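Long-range contacts in mandelate racemase/muconate lactonizing protein (Thermobispora bispora, PDB 3VC5), which probably catalyses the magnesium-dependent dehydration of D-glucarate to 5-dehydro-4-deoxy-D-glucarate, the first step of D-glucarate breakdown: residues Leu67-Gly72 with Leu343-Ala348; Val162-Tyr167 with Leu382-Gly387; Ile310-Trp315 with Ala348-Leu353; Met337-His342 with Asp365-Trp370. All coordinates share one frame; numbering follows the deposited sequence.

Contact 1 (Leu67-Gly72 with Leu343-Ala348); sequences LGETYG and LGISLA
Glu69 reaches from strand 65-71 to the first turn of helix 344-355, where backbone N-H groups take hold of both its carboxylate oxygens. Its CG is anti to the backbone N (chi1 176°) and the chain runs on extended, which carries the acid clear of the strand to the start of the helix. OE2 accepts from Leu343 N at 2.7 Å through its syn lone pair. OE1 accepts from Ser346 N at 2.9 Å, a donor that arrives from above the carboxylate plane, 55° out of it. The group is thus gripped both near its plane and from above.

Ser346 lies alongside, its OG 3.0 Å from Glu69 CD, but that hydroxyl spends its hydrogen bonds on His313 and Arg53. Arg53 also forms a salt bridge to Glu69 OE2. Next to this polar patch the packing turns apolar. Ile345 points at the strand and sets its CG2 3.6 Å from Gly68 C, against a residue with no side chain. Its CD1 comes to 3.9 Å from Leu67 CB, and the two side chains cross at about a right angle. The axes of strand and helix segments approach to 7.2 Å at 107°.

An alanine in place of Glu69 is likely to leave Leu343 N and Ser346 N without their acceptor and Arg53 without its counter-charge, at the seam between the N-terminal domain and the barrel domain. A carboxylate so placed, facing the positive end of a helix and an arginine, would be expected to stay ionised within a buried interface.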
# COMPACT_ATOMS: atom_id res chain seq x y z
N LEU A 67 -3.44 -20.66 9.39
CA LEU A 67 -2.03 -21.01 9.62
C LEU A 67 -1.07 -19.86 9.33
O LEU A 67 -1.25 -19.11 8.34
CB LEU A 67 -1.63 -22.20 8.76
CG LEU A 67 -2.40 -23.48 9.07
CD1 LEU A 67 -2.04 -24.53 8.01
CD2 LEU A 67 -2.09 -24.00 10.49
N GLY A 68 -0.04 -19.74 10.15
CA GLY A 68 1.08 -18.83 9.87
C GLY A 68 2.37 -19.55 10.19
O GLY A 68 2.38 -20.58 10.86
N GLU A 69 3.47 -19.01 9.68
CA GLU A 69 4.79 -19.65 9.84
C GLU A 69 5.83 -18.55 9.96
O GLU A 69 5.83 -17.60 9.18
CB GLU A 69 5.07 -20.58 8.66
CG GLU A 69 6.48 -21.19 8.71
CD GLU A 69 6.83 -22.03 7.49
OE1 GLU A 69 5.92 -22.52 6.76
OE2 GLU A 69 8.05 -22.22 7.27
N THR A 70 6.73 -18.69 10.93
CA THR A 70 7.73 -17.66 11.17
C THR A 70 9.01 -18.32 11.70
O THR A 70 9.12 -19.56 11.71
CB THR A 70 7.18 -16.59 12.11
OG1 THR A 70 8.12 -15.51 12.23
CG2 THR A 70 6.85 -17.15 13.50
N TYR A 71 9.98 -17.52 12.12
CA TYR A 71 11.29 -18.01 12.57
C TYR A 71 11.15 -18.79 13.85
O TYR A 71 10.18 -18.58 14.61
CB TYR A 71 12.20 -16.79 12.86
CG TYR A 71 12.23 -15.88 11.69
CD1 TYR A 71 12.87 -16.24 10.50
CD2 TYR A 71 11.62 -14.62 11.75
CE1 TYR A 71 12.86 -15.39 9.39
CE2 TYR A 71 11.64 -13.76 10.65
CZ TYR A 71 12.28 -14.14 9.49
OH TYR A 71 12.29 -13.28 8.43
N GLY A 72 12.12 -19.70 14.09
CA GLY A 72 12.12 -20.53 15.31
C GLY A 72 13.13 -20.13 16.38
O GLY A 72 13.16 -20.76 17.45
N LEU A 343 8.73 -23.89 5.24
CA LEU A 343 7.83 -24.99 4.93
C LEU A 343 6.65 -24.51 4.07
O LEU A 343 6.70 -23.42 3.44
CB LEU A 343 7.37 -25.64 6.25
CG LEU A 343 8.52 -26.13 7.12
CD1 LEU A 343 7.93 -26.69 8.41
CD2 LEU A 343 9.33 -27.20 6.39
N GLY A 344 5.60 -25.32 3.98
CA GLY A 344 4.55 -25.08 3.01
C GLY A 344 3.57 -23.96 3.37
O GLY A 344 2.89 -23.42 2.50
N ILE A 345 3.47 -23.61 4.65
CA ILE A 345 2.61 -22.49 5.04
C ILE A 345 3.24 -21.21 4.48
O ILE A 345 2.57 -20.42 3.79
CB ILE A 345 2.43 -22.41 6.55
CG1 ILE A 345 1.64 -23.64 7.03
CG2 ILE A 345 1.76 -21.06 6.96
CD1 ILE A 345 1.83 -23.90 8.54
N SER A 346 4.53 -21.05 4.72
CA SER A 346 5.29 -19.91 4.14
C SER A 346 5.23 -19.96 2.61
O SER A 346 5.02 -18.94 1.97
CB SER A 346 6.75 -19.92 4.59
OG SER A 346 6.80 -19.43 5.92
N LEU A 347 5.39 -21.15 2.02
CA LEU A 347 5.35 -21.23 0.53
C LEU A 347 3.98 -20.80 -0.00
O LEU A 347 3.91 -20.05 -1.00
CB LEU A 347 5.66 -22.64 0.01
CG LEU A 347 5.81 -22.74 -1.53
CD1 LEU A 347 6.89 -21.84 -2.09
CD2 LEU A 347 6.08 -24.19 -1.92
N ALA A 348 2.90 -21.20 0.67
CA ALA A 348 1.54 -20.81 0.22
C ALA A 348 1.43 -19.28 0.34
O ALA A 348 0.96 -18.61 -0.59
CB ALA A 348 0.48 -21.47 1.06

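Contact 2 (Val162-Tyr167 with Leu382-Gly387); sequences VPYSAY and LRFVDG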
# COMPACT_ATOMS: atom_id res chain seq x y z
N VAL A 162 3.45 -18.68 -9.95
CA VAL A 162 4.51 -17.77 -9.52
C VAL A 162 5.84 -18.43 -9.78
O VAL A 162 6.15 -19.47 -9.19
CB VAL A 162 4.38 -17.51 -8.02
CG1 VAL A 162 5.60 -16.75 -7.48
CG2 VAL A 162 3.06 -16.76 -7.72
N PRO A 163 6.63 -17.85 -10.69
CA PRO A 163 7.96 -18.43 -10.94
C PRO A 163 8.90 -18.26 -9.75
O PRO A 163 8.92 -17.21 -9.11
CB PRO A 163 8.49 -17.62 -12.14
CG PRO A 163 7.26 -17.03 -12.78
CD PRO A 163 6.32 -16.75 -11.62
N TYR A 164 9.69 -19.31 -9.51
CA TYR A 164 10.73 -19.36 -8.50
C TYR A 164 12.07 -19.64 -9.17
O TYR A 164 12.13 -20.28 -10.22
CB TYR A 164 10.42 -20.41 -7.40
CG TYR A 164 9.33 -19.99 -6.44
CD1 TYR A 164 9.64 -19.32 -5.24
CD2 TYR A 164 8.00 -20.21 -6.75
CE1 TYR A 164 8.63 -18.90 -4.37
CE2 TYR A 164 6.99 -19.81 -5.89
CZ TYR A 164 7.32 -19.12 -4.70
OH TYR A 164 6.32 -18.73 -3.86
N SER A 165 13.15 -19.21 -8.52
CA SER A 165 14.52 -19.48 -8.94
C SER A 165 15.06 -20.76 -8.31
O SER A 165 14.57 -21.23 -7.26
CB SER A 165 15.44 -18.30 -8.56
OG SER A 165 15.44 -18.14 -7.15
N ALA A 166 16.07 -21.32 -8.96
CA ALA A 166 16.88 -22.38 -8.40
C ALA A 166 17.90 -21.73 -7.47
O ALA A 166 18.76 -20.96 -7.93
CB ALA A 166 17.62 -23.12 -9.53
N TYR A 167 17.81 -22.04 -6.18
CA TYR A 167 18.66 -21.40 -5.15
C TYR A 167 19.88 -22.30 -4.93
O TYR A 167 19.83 -23.27 -4.19
CB TYR A 167 17.90 -21.21 -3.84
CG TYR A 167 18.38 -20.01 -3.02
CD1 TYR A 167 19.71 -19.58 -3.06
CD2 TYR A 167 17.49 -19.35 -2.17
CE1 TYR A 167 20.12 -18.47 -2.32
CE2 TYR A 167 17.91 -18.22 -1.42
CZ TYR A 167 19.21 -17.81 -1.48
OH TYR A 167 19.66 -16.68 -0.77
N LEU A 382 0.62 -27.69 -3.12
CA LEU A 382 1.71 -26.89 -3.64
C LEU A 382 2.61 -27.81 -4.44
O LEU A 382 3.14 -28.78 -3.91
CB LEU A 382 2.52 -26.28 -2.49
CG LEU A 382 1.74 -25.38 -1.52
CD1 LEU A 382 2.51 -25.19 -0.20
CD2 LEU A 382 1.43 -24.03 -2.16
N ARG A 383 2.74 -27.51 -5.72
CA ARG A 383 3.63 -28.27 -6.60
C ARG A 383 4.35 -27.28 -7.48
O ARG A 383 3.86 -26.16 -7.70
CB ARG A 383 2.83 -29.26 -7.45
CG ARG A 383 1.63 -28.64 -8.10
CD ARG A 383 0.61 -29.69 -8.53
NE ARG A 383 -0.55 -29.03 -9.14
CZ ARG A 383 -0.71 -28.90 -10.45
NH1 ARG A 383 0.19 -29.39 -11.29
NH2 ARG A 383 -1.78 -28.28 -10.92
N PHE A 384 5.53 -27.66 -7.96
CA PHE A 384 6.25 -26.86 -8.95
C PHE A 384 6.02 -27.46 -10.33
O PHE A 384 6.26 -28.66 -10.55
CB PHE A 384 7.74 -26.80 -8.64
CG PHE A 384 8.05 -25.99 -7.41
CD1 PHE A 384 8.55 -24.71 -7.51
CD2 PHE A 384 7.79 -26.51 -6.15
CE1 PHE A 384 8.83 -23.96 -6.37
CE2 PHE A 384 8.08 -25.80 -5.00
CZ PHE A 384 8.57 -24.50 -5.10
N VAL A 385 5.59 -26.61 -11.26
CA VAL A 385 5.35 -27.01 -12.64
C VAL A 385 6.13 -26.03 -13.51
O VAL A 385 5.85 -24.82 -13.49
CB VAL A 385 3.86 -26.92 -13.01
CG1 VAL A 385 3.65 -27.23 -14.50
CG2 VAL A 385 3.00 -27.85 -12.11
N ASP A 386 7.14 -26.53 -14.21
CA ASP A 386 7.96 -25.66 -15.05
C ASP A 386 8.51 -24.48 -14.24
O ASP A 386 8.52 -23.34 -14.73
CB ASP A 386 7.14 -25.14 -16.23
CG ASP A 386 6.60 -26.27 -17.10
OD1 ASP A 386 7.30 -27.29 -17.26
OD2 ASP A 386 5.47 -26.12 -17.63
N GLY A 387 8.96 -24.76 -13.02
CA GLY A 387 9.64 -23.77 -12.18
C GLY A 387 8.74 -22.83 -11.40
O GLY A 387 9.24 -21.96 -10.66
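Tyr164 N donates to Gly387 O at 2.9 Å, a backbone bond made just where the chain, after positive phi at both Asp386 and Gly387, turns into strand 388-390. The same carbonyl oxygen also touches Pro163 CA, at 3.8 Å, and lies at the edge of the Tyr164 ring, near its plane.

The side-chain half of the contact is a pair of aromatic rings. Phe384 turns an edge toward the face of Tyr164 in an offset edge-to-face (T-shaped) pair, with centroids 5.7 Å apart and planes at 68°. A single atom of the phenylalanine, CE1, does the touching. It comes to 3.9 Å from Tyr164 CD2 and to 4.0 Å from Tyr164 CG, near the root of the ring and well away from the hydroxyl. Phe384 holds its CG beside its own backbone N (chi1 -69°), and although the side chain does not set out straight at Tyr164, its far end closes in on it. Phe384 has a second edge-to-face partner in Tyr203 of helix 189-203. The phenol end of Tyr164 belongs elsewhere, since its OH is hydrogen-bonded to Thr351 OG1.

Here strand 161-169, the first of the enolase-type barrel, is joined at its start by strand 388-390, an added antiparallel strand: Val162 and Val389 continue the backbone pairing, while Pro163 and Ser165 also pair with Cys364. The Tyr164 ring lies against Leu347 and Met350 of helix 344-355 and against Val389, so it sits between the added strand and that helix.

Contact 3 (Ile310-Trp315 with Ala348-Leu353); sequences IDHHYW and AAMTHL
His312 puts its CG in the crowded position between backbone N and carbonyl carbon (chi1 77°), and from there the imidazole extends to helix 344-355. This is packing within the (β/α)7β barrel of the enolase superfamily: the turn of helix after strand 307-310 meets the helix that follows the next strand, 334-337.

Ring atom CE1 of His312 makes the closest approach, 3.7 Å from Ala349 CB. It also lies 3.9 Å from Met350 CG, which sits at the edge of the imidazole and in its plane. Met350 and His312 cross at about a right angle, and the methionine chain then bends at chi3 (77°). Nearer the backbone, His312 CB rests 4.2 Å from Leu353 CD2, one helical turn on from Ala349. The touching groups are thus a ring and three apolar side chains, closed in further by Val136 of helix 123-146, which touches both His312 and Ala349, and by Leu318 and Ser321.

His313 plays a lesser part toward the helix but is firmly set. NE2 of His312 stands 3.4 Å above one face of the His313 ring, offset toward its rim. Asp311, the N-cap residue of this short helix, fixes the rotation of His313, while its OD2 bonds to His338, the predicted proton acceptor, as in the His-Asp dyads of mandelate racemase relatives. Beyond the segments, NE2 of His313 is bonded to Ser346. Asp311 OD1 carries two bonds at once: His313 N at 2.7 Å on its anti side and His313 ND1 at 2.8 Å on the syn side, with OD1 lying close to the plane of the imidazole.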
# COMPACT_ATOMS: atom_id res chain seq x y z
N ILE A 310 11.53 -8.31 -1.36
CA ILE A 310 10.55 -8.19 -0.28
C ILE A 310 10.50 -9.55 0.46
O ILE A 310 10.95 -10.59 -0.07
CB ILE A 310 9.17 -7.86 -0.89
CG1 ILE A 310 8.21 -7.27 0.15
CG2 ILE A 310 8.52 -9.09 -1.52
CD1 ILE A 310 8.68 -5.91 0.66
N ASP A 311 9.97 -9.54 1.67
CA ASP A 311 9.87 -10.78 2.45
C ASP A 311 8.84 -10.54 3.53
O ASP A 311 9.08 -9.73 4.44
CB ASP A 311 11.24 -11.19 3.03
CG ASP A 311 11.17 -12.50 3.81
OD1 ASP A 311 10.06 -12.81 4.35
OD2 ASP A 311 12.22 -13.16 3.97
N HIS A 312 7.67 -11.14 3.38
CA HIS A 312 6.57 -10.85 4.32
C HIS A 312 6.91 -11.25 5.73
O HIS A 312 6.25 -10.77 6.69
CB HIS A 312 5.26 -11.52 3.87
CG HIS A 312 5.18 -12.99 4.15
ND1 HIS A 312 5.53 -13.94 3.21
CD2 HIS A 312 4.77 -13.68 5.26
CE1 HIS A 312 5.34 -15.15 3.72
NE2 HIS A 312 4.84 -15.02 4.94
N HIS A 313 7.91 -12.13 5.91
CA HIS A 313 8.24 -12.59 7.26
C HIS A 313 8.90 -11.51 8.10
O HIS A 313 8.92 -11.61 9.33
CB HIS A 313 9.16 -13.82 7.23
CG HIS A 313 8.59 -14.99 6.49
ND1 HIS A 313 8.82 -15.17 5.15
CD2 HIS A 313 7.85 -16.05 6.90
CE1 HIS A 313 8.22 -16.30 4.75
NE2 HIS A 313 7.60 -16.83 5.80
N TYR A 314 9.48 -10.49 7.46
CA TYR A 314 10.02 -9.38 8.28
C TYR A 314 9.55 -8.00 7.81
O TYR A 314 9.87 -7.01 8.48
CB TYR A 314 11.57 -9.45 8.43
CG TYR A 314 12.36 -9.37 7.14
CD1 TYR A 314 12.63 -8.15 6.53
CD2 TYR A 314 12.85 -10.53 6.51
CE1 TYR A 314 13.41 -8.06 5.38
CE2 TYR A 314 13.62 -10.45 5.37
CZ TYR A 314 13.85 -9.23 4.77
OH TYR A 314 14.60 -9.18 3.62
N TRP A 315 8.77 -7.93 6.72
CA TRP A 315 8.14 -6.65 6.33
C TRP A 315 6.72 -6.52 6.91
O TRP A 315 6.04 -5.54 6.68
CB TRP A 315 8.13 -6.44 4.81
CG TRP A 315 9.46 -6.04 4.24
CD1 TRP A 315 10.47 -6.88 3.85
CD2 TRP A 315 9.92 -4.71 3.98
NE1 TRP A 315 11.52 -6.16 3.33
CE2 TRP A 315 11.23 -4.81 3.42
CE3 TRP A 315 9.36 -3.44 4.18
CZ2 TRP A 315 11.97 -3.69 3.03
CZ3 TRP A 315 10.12 -2.29 3.79
CH2 TRP A 315 11.41 -2.45 3.21
N ALA A 348 2.90 -21.20 0.67
CA ALA A 348 1.54 -20.81 0.22
C ALA A 348 1.43 -19.28 0.34
O ALA A 348 0.96 -18.61 -0.59
CB ALA A 348 0.48 -21.47 1.06
N ALA A 349 1.89 -18.73 1.47
CA ALA A 349 1.78 -17.29 1.69
C ALA A 349 2.59 -16.49 0.66
O ALA A 349 2.11 -15.51 0.09
CB ALA A 349 2.18 -16.94 3.09
N MET A 350 3.83 -16.94 0.41
CA MET A 350 4.68 -16.35 -0.61
C MET A 350 4.01 -16.32 -1.95
O MET A 350 4.09 -15.34 -2.71
CB MET A 350 6.04 -17.08 -0.70
CG MET A 350 6.88 -16.94 0.58
SD MET A 350 8.09 -18.29 0.76
CE MET A 350 9.34 -17.78 -0.39
N THR A 351 3.36 -17.43 -2.27
CA THR A 351 2.76 -17.62 -3.58
C THR A 351 1.51 -16.75 -3.78
O THR A 351 1.36 -16.12 -4.82
CB THR A 351 2.48 -19.12 -3.81
OG1 THR A 351 3.73 -19.83 -3.76
CG2 THR A 351 1.78 -19.36 -5.16
N HIS A 352 0.63 -16.69 -2.78
CA HIS A 352 -0.53 -15.82 -2.89
C HIS A 352 -0.09 -14.36 -2.99
O HIS A 352 -0.66 -13.59 -3.78
CB HIS A 352 -1.50 -15.99 -1.68
CG HIS A 352 -2.30 -17.24 -1.75
ND1 HIS A 352 -3.52 -17.29 -2.40
CD2 HIS A 352 -2.09 -18.47 -1.22
CE1 HIS A 352 -4.01 -18.52 -2.29
NE2 HIS A 352 -3.17 -19.25 -1.59
N LEU A 353 0.90 -13.98 -2.18
CA LEU A 353 1.37 -12.58 -2.22
C LEU A 353 1.93 -12.26 -3.62
O LEU A 353 1.54 -11.26 -4.26
CB LEU A 353 2.46 -12.36 -1.15
CG LEU A 353 3.22 -11.01 -1.23
CD1 LEU A 353 2.27 -9.80 -1.03
CD2 LEU A 353 4.33 -11.01 -0.18

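Contact 4 (Met337-His342 with Asp365-Trp370); sequences MHSNSH and DTHTPW. With PO4 (phosphate ion), chain B.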
# COMPACT_ATOMS: atom_id res chain seq x y z
N MET A 337 11.83 -11.53 -4.29
CA MET A 337 11.41 -11.99 -2.97
C MET A 337 12.52 -12.83 -2.37
O MET A 337 13.01 -13.76 -3.00
CB MET A 337 10.14 -12.86 -3.08
CG MET A 337 9.51 -13.21 -1.72
SD MET A 337 7.96 -14.13 -1.81
CE MET A 337 6.88 -12.90 -2.56
N HIS A 338 12.88 -12.51 -1.13
CA HIS A 338 13.88 -13.21 -0.35
C HIS A 338 13.23 -14.40 0.37
O HIS A 338 12.05 -14.34 0.80
CB HIS A 338 14.51 -12.23 0.67
CG HIS A 338 15.26 -12.89 1.79
ND1 HIS A 338 14.67 -13.25 2.99
CD2 HIS A 338 16.57 -13.25 1.88
CE1 HIS A 338 15.59 -13.81 3.78
NE2 HIS A 338 16.75 -13.83 3.12
N SER A 339 14.04 -15.45 0.55
CA SER A 339 13.61 -16.66 1.23
C SER A 339 14.55 -16.97 2.42
O SER A 339 15.76 -16.66 2.37
CB SER A 339 13.59 -17.82 0.22
OG SER A 339 13.34 -19.05 0.87
N ASN A 340 14.01 -17.59 3.48
CA ASN A 340 14.81 -18.35 4.45
C ASN A 340 14.25 -19.79 4.46
O ASN A 340 13.09 -20.01 4.03
CB ASN A 340 14.69 -17.80 5.87
CG ASN A 340 15.54 -16.57 6.11
OD1 ASN A 340 15.00 -15.50 6.35
ND2 ASN A 340 16.86 -16.72 6.08
N SER A 341 15.03 -20.75 4.96
CA SER A 341 14.56 -22.15 5.01
C SER A 341 13.14 -22.16 5.55
O SER A 341 12.91 -21.62 6.64
CB SER A 341 15.44 -22.91 5.99
OG SER A 341 16.79 -22.82 5.57
N HIS A 342 12.22 -22.82 4.85
CA HIS A 342 10.80 -22.65 5.21
C HIS A 342 9.96 -23.83 4.74
O HIS A 342 10.41 -24.68 3.95
CB HIS A 342 10.24 -21.34 4.59
CG HIS A 342 10.12 -21.38 3.10
ND1 HIS A 342 9.08 -22.03 2.46
CD2 HIS A 342 10.95 -20.95 2.10
CE1 HIS A 342 9.24 -21.93 1.15
NE2 HIS A 342 10.37 -21.29 0.90
N ASP A 365 12.65 -16.16 -4.71
CA ASP A 365 13.55 -17.17 -4.16
C ASP A 365 12.78 -18.16 -3.30
O ASP A 365 11.78 -17.80 -2.69
CB ASP A 365 14.64 -16.51 -3.32
CG ASP A 365 15.64 -15.74 -4.16
OD1 ASP A 365 15.69 -15.94 -5.39
OD2 ASP A 365 16.34 -14.88 -3.58
N THR A 366 13.25 -19.41 -3.26
CA THR A 366 12.77 -20.36 -2.25
C THR A 366 13.86 -21.38 -1.91
O THR A 366 14.65 -21.78 -2.79
CB THR A 366 11.49 -21.11 -2.70
OG1 THR A 366 11.06 -21.96 -1.62
CG2 THR A 366 11.67 -21.89 -3.99
N HIS A 367 13.91 -21.80 -0.64
CA HIS A 367 14.80 -22.89 -0.21
C HIS A 367 14.14 -24.25 -0.39
O HIS A 367 14.73 -25.27 -0.06
CB HIS A 367 15.17 -22.72 1.26
CG HIS A 367 16.14 -21.60 1.52
ND1 HIS A 367 15.79 -20.26 1.48
CD2 HIS A 367 17.46 -21.62 1.82
CE1 HIS A 367 16.85 -19.52 1.77
NE2 HIS A 367 17.88 -20.32 1.99
N THR A 368 12.92 -24.27 -0.91
CA THR A 368 12.13 -25.52 -0.93
C THR A 368 12.92 -26.80 -1.30
O THR A 368 12.84 -27.77 -0.58
CB THR A 368 10.87 -25.37 -1.81
OG1 THR A 368 9.97 -24.41 -1.21
CG2 THR A 368 10.17 -26.72 -2.00
N PRO A 369 13.71 -26.78 -2.39
CA PRO A 369 14.34 -28.08 -2.77
C PRO A 369 15.20 -28.67 -1.64
O PRO A 369 15.30 -29.89 -1.48
CB PRO A 369 15.23 -27.69 -3.95
CG PRO A 369 14.51 -26.47 -4.56
CD PRO A 369 14.03 -25.70 -3.35
N TRP A 370 15.84 -27.79 -0.85
CA TRP A 370 16.81 -28.21 0.17
C TRP A 370 16.13 -28.92 1.32
O TRP A 370 16.79 -29.67 2.07
CB TRP A 370 17.57 -26.96 0.69
CG TRP A 370 18.37 -26.36 -0.47
CD1 TRP A 370 18.21 -25.14 -1.03
CD2 TRP A 370 19.43 -27.01 -1.21
NE1 TRP A 370 19.09 -24.97 -2.08
CE2 TRP A 370 19.84 -26.11 -2.22
CE3 TRP A 370 20.04 -28.27 -1.15
CZ2 TRP A 370 20.87 -26.42 -3.12
CZ3 TRP A 370 21.05 -28.58 -2.04
CH2 TRP A 370 21.45 -27.67 -3.02
P PO4 B . 20.49 -18.06 3.90
O1 PO4 B . 21.88 -18.54 4.01
O2 PO4 B . 19.65 -19.31 3.73
O3 PO4 B . 20.07 -17.35 5.12
O4 PO4 B . 20.40 -17.19 2.75
O HOH W 1 16.53 -15.09 -0.83
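Ser339 and His367 form the tight heart of this contact, where two segments run nearly side by side: Ser339 OG and His367 ND1 are hydrogen-bonded at 2.8 Å. The backbone N of Ser341 stands 3.6 Å above one face of the same imidazole, toward its rim. Further along, His342 swings its ring across to Thr366 by placing CG between backbone N and carbonyl carbon (chi1 69°); its NE2 and Thr366 OG1 are hydrogen-bonded at 2.7 Å. Thr366 OG1 bonds in turn to Thr368 OG1.

The other side is looser and wetter. A water accepts from Ser339 N and donates to Asp365 OD2, filling in between groups that do not meet directly. His367 NE2 donates to O2 of a phosphate at 2.7 Å, an ion probably from the crystallisation liquor and also held by Lys211, a predicted catalytic base, with Asn42, His47 and Arg421. Replacing His367 by an alanine would probably leave Ser339 OG without its ring partner and deprive the phosphate of one of its donors.

Asp365 N donates to Met337 O at 3.0 Å, linking the end of strand 334-337 to the last barrel position, consistent with closure of the barrel. Asp365 also bonds to Ser165 of neighbouring strand 161-169 and, across the barrel, forms salt bridges to Lys209 and Arg237 of strands 208-211 and 236-239. Met337 and His342 rest on Met350 of helix 344-355, while Pro369 and Trp370 pack on helix 189-203.

In the fold
Helix 344-355 is the shared element: contacts 1 and 3 lie on it, with Ala348 in common and centres about 9 Å apart, while the segments of contact 4 precede and follow it. Contact 2, about 17 Å from contact 1 centre to centre, adds the run into strand 388-390 to the start of strand 161-169; contact 4, whose segments fall between its two ends along the chain, helps close the barrel. Contact 1 is the one contact with a segment from the N-terminal domain. Hydrogen bonds run from Ser346 through His313 and Asp311 to His338, so the domain seam, the helix and the predicted active-site base form one connected interior, consistent with an active site placed between the two domains.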